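Ribonuclease P protein component 3 (Thermococcus kodakarensis KOD1, PDB 3WYZ) is probably a protein subunit of ribonuclease P, the RNA-containing complex that generates mature tRNAs by cutting the 5' leader from their precursors. Local coordinates at residues A[13-18]-A[175-180]. Sequence-based numbering, arbitrary orientation.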
ATOM      1  N   PHE A  13       0.127   8.872 -13.725  1.00 49.27           N
ATOM      2  CA  PHE A  13      -0.093   8.656 -12.290  1.00 48.02           C
ATOM      3  C   PHE A  13      -1.011   7.470 -12.007  1.00 44.21           C
ATOM      4  O   PHE A  13      -2.020   7.296 -12.675  1.00 42.68           O
ATOM      5  CB  PHE A  13      -0.680   9.924 -11.660  1.00 48.83           C
ATOM      6  CG  PHE A  13       0.157  11.153 -11.889  1.00 51.73           C
ATOM      7  CD1 PHE A  13       1.415  11.272 -11.303  1.00 53.57           C
ATOM      8  CD2 PHE A  13      -0.302  12.186 -12.697  1.00 52.13           C
ATOM      9  CE1 PHE A  13       2.193  12.397 -11.514  1.00 53.57           C
ATOM     10  CE2 PHE A  13       0.470  13.316 -12.908  1.00 52.87           C
ATOM     11  CZ  PHE A  13       1.719  13.420 -12.319  1.00 53.92           C
ATOM     12  N   VAL A  14      -0.655   6.671 -10.999  1.00 41.81           N
ATOM     13  CA  VAL A  14      -1.418   5.473 -10.623  1.00 41.09           C
ATOM     14  C   VAL A  14      -1.793   5.518  -9.139  1.00 39.01           C
ATOM     15  O   VAL A  14      -0.949   5.778  -8.293  1.00 38.46           O
ATOM     16  CB  VAL A  14      -0.614   4.192 -10.888  1.00 42.81           C
ATOM     17  CG1 VAL A  14      -1.375   2.960 -10.398  1.00 43.57           C
ATOM     18  CG2 VAL A  14      -0.279   4.072 -12.372  1.00 44.77           C
ATOM     19  N   GLU A  15      -3.063   5.270  -8.836  1.00 38.51           N
ATOM     20  CA  GLU A  15      -3.523   5.186  -7.447  1.00 39.70           C
ATOM     21  C   GLU A  15      -3.644   3.712  -7.073  1.00 37.32           C
ATOM     22  O   GLU A  15      -4.499   3.010  -7.594  1.00 35.95           O
ATOM     23  CB  GLU A  15      -4.856   5.922  -7.288  1.00 42.73           C
ATOM     24  CG  GLU A  15      -5.549   5.780  -5.937  1.00 45.36           C
ATOM     25  CD  GLU A  15      -4.628   5.963  -4.742  1.00 44.66           C
ATOM     26  OE1 GLU A  15      -3.985   4.979  -4.344  1.00 39.86           O
ATOM     27  OE2 GLU A  15      -4.574   7.081  -4.180  1.00 48.55           O
ATOM     28  N   MET A  16      -2.770   3.265  -6.173  1.00 37.41           N
ATOM     29  CA  MET A  16      -2.610   1.849  -5.849  1.00 37.42           C
ATOM     30  C   MET A  16      -3.591   1.308  -4.819  1.00 38.16           C
ATOM     31  O   MET A  16      -3.732   0.099  -4.696  1.00 36.70           O
ATOM     32  CB  MET A  16      -1.194   1.583  -5.335  1.00 39.04           C
ATOM     33  CG  MET A  16      -0.106   1.725  -6.378  1.00 40.35           C
ATOM     34  SD  MET A  16      -0.283   0.537  -7.710  1.00 43.13           S
ATOM     35  CE  MET A  16       0.330  -0.961  -6.931  1.00 43.24           C
ATOM     36  N   ASP A  17      -4.270   2.183  -4.086  1.00 40.04           N
ATOM     37  CA  ASP A  17      -5.093   1.738  -2.970  1.00 43.79           C
ATOM     38  C   ASP A  17      -6.237   2.710  -2.673  1.00 43.31           C
ATOM     39  O   ASP A  17      -6.044   3.736  -2.034  1.00 42.58           O
ATOM     40  CB  ASP A  17      -4.182   1.554  -1.747  1.00 47.61           C
ATOM     41  CG  ASP A  17      -4.884   0.940  -0.556  1.00 48.53           C
ATOM     42  OD1 ASP A  17      -5.987   0.384  -0.723  1.00 49.32           O
ATOM     43  OD2 ASP A  17      -4.299   1.012   0.553  1.00 46.05           O
ATOM     44  N   VAL A  18      -7.422   2.384  -3.184  1.00 46.27           N
ATOM     45  CA  VAL A  18      -8.671   3.042  -2.797  1.00 46.62           C
ATOM     46  C   VAL A  18      -9.686   1.956  -2.450  1.00 46.12           C
ATOM     47  O   VAL A  18      -9.744   0.920  -3.107  1.00 46.08           O
ATOM     48  CB  VAL A  18      -9.224   3.971  -3.901  1.00 48.99           C
ATOM     49  CG1 VAL A  18      -8.316   5.169  -4.093  1.00 51.09           C
ATOM     50  CG2 VAL A  18      -9.382   3.244  -5.217  1.00 52.66           C
ATOM     51  N   ILE A 175       3.235   6.031  -3.102  1.00 41.74           N
ATOM     52  CA  ILE A 175       2.388   6.854  -2.256  1.00 43.40           C
ATOM     53  C   ILE A 175       0.941   6.554  -2.621  1.00 42.25           C
ATOM     54  O   ILE A 175       0.611   6.439  -3.802  1.00 40.44           O
ATOM     55  CB  ILE A 175       2.634   8.366  -2.456  1.00 43.71           C
ATOM     56  CG1 ILE A 175       4.126   8.719  -2.340  1.00 44.69           C
ATOM     57  CG2 ILE A 175       1.796   9.174  -1.472  1.00 43.80           C
ATOM     58  CD1 ILE A 175       4.773   8.345  -1.029  1.00 46.84           C
ATOM     59  N   THR A 176       0.081   6.452  -1.609  1.00 41.39           N
ATOM     60  CA  THR A 176      -1.337   6.215  -1.840  1.00 40.94           C
ATOM     61  C   THR A 176      -2.216   6.861  -0.777  1.00 41.46           C
ATOM     62  O   THR A 176      -1.781   7.098   0.340  1.00 42.30           O
ATOM     63  CB  THR A 176      -1.651   4.708  -1.940  1.00 41.83           C
ATOM     64  OG1 THR A 176      -3.050   4.529  -2.174  1.00 42.17           O
ATOM     65  CG2 THR A 176      -1.241   3.961  -0.667  1.00 40.99           C
ATOM     66  N   SER A 177      -3.458   7.155  -1.149  1.00 41.92           N
ATOM     67  CA  SER A 177      -4.432   7.703  -0.217  1.00 42.60           C
ATOM     68  C   SER A 177      -4.938   6.641   0.752  1.00 41.66           C
ATOM     69  O   SER A 177      -5.203   6.945   1.917  1.00 41.13           O
ATOM     70  CB  SER A 177      -5.620   8.318  -0.970  1.00 44.10           C
ATOM     71  OG  SER A 177      -6.397   7.317  -1.620  1.00 46.63           O
ATOM     72  N   SER A 178      -5.069   5.404   0.270  1.00 42.42           N
ATOM     73  CA  SER A 178      -5.721   4.328   1.025  1.00 45.55           C
ATOM     74  C   SER A 178      -7.098   4.816   1.476  1.00 48.37           C
ATOM     75  O   SER A 178      -7.500   4.600   2.620  1.00 52.94           O
ATOM     76  CB  SER A 178      -4.868   3.888   2.224  1.00 44.90           C
ATOM     77  OG  SER A 178      -3.588   3.445   1.809  1.00 43.75           O
ATOM     78  N   ALA A 179      -7.805   5.483   0.562  1.00 48.05           N
ATOM     79  CA  ALA A 179      -9.044   6.188   0.881  1.00 48.96           C
ATOM     80  C   ALA A 179     -10.185   5.221   1.151  1.00 51.54           C
ATOM     81  O   ALA A 179     -10.390   4.260   0.402  1.00 51.73           O
ATOM     82  CB  ALA A 179      -9.421   7.137  -0.244  1.00 47.77           C
ATOM     83  N   GLU A 180     -10.903   5.469   2.244  1.00 54.00           N
ATOM     84  CA  GLU A 180     -12.099   4.704   2.583  1.00 55.51           C
ATOM     85  C   GLU A 180     -13.368   5.529   2.370  1.00 54.07           C
ATOM     86  O   GLU A 180     -14.474   5.051   2.627  1.00 54.16           O
ATOM     87  CB  GLU A 180     -12.002   4.185   4.020  1.00 59.04           C
ATOM     88  CG  GLU A 180     -10.833   3.222   4.194  1.00 63.40           C
ATOM     89  CD  GLU A 180     -10.840   2.462   5.506  1.00 67.67           C
ATOM     90  OE1 GLU A 180     -11.804   2.607   6.293  1.00 72.03           O
ATOM     91  OE2 GLU A 180      -9.868   1.710   5.746  1.00 66.42           O
TER
HETATM   92  O   HOH W   1      -0.616   4.951  -5.610  1.00 48.70           O
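Glu15 reaches across from the first strand and grips Thr176 and Ser177 with both oxygens of its carboxylate. OE2 accepts two bonds from Ser177: the backbone N comes in on the syn side at 3.2 Å, nearly straight, while OG lies well above the carboxylate plane, on the same face as that N. Thr176 OG1 donates to the other oxygen, Glu15 OE1; the modelled separation of 2.4 Å is so short that its exact value is doubtful. OE1 also takes the backbone N-H of Asp17 at 2.8 Å, on its anti side, which ties the carboxylate back to its own strand and helps fix its rotation. The bend at chi2 (46°) turns CD out of an extended course, and the side chain crosses that of Thr176 at about a right angle. An alanine in place of Glu15 would probably leave Thr176 OG1 and the N-H groups of Asp17 and Ser177 without this acceptor in a buried setting.

Further along, Ser178 OG donates to Asp17 OD2 at 2.8 Å, approaching from above the carboxylate plane. That carboxylate also has partners elsewhere: Thr37 bonds OD1, and Arg19 makes a salt bridge to OD2. Behind these contacts, Thr176 OG1 accepts from Ser178 N, an ST turn that shapes the chain as it leaves its strand. At the other end, a water donates to Val14 O and Ile175 O and accepts from Met16 N, bridging the backbones.

The contact brings together strands 14-18 and 173-176, the outermost strands of the parallel sheet, through side chains, the backbone N-H of Ser177 and a water, and so closes the TIM barrel-like fold. Leu191 of helix 188-198 packs on Glu15 and Ile175, while helix 211-217 lies against Val14 and Met16.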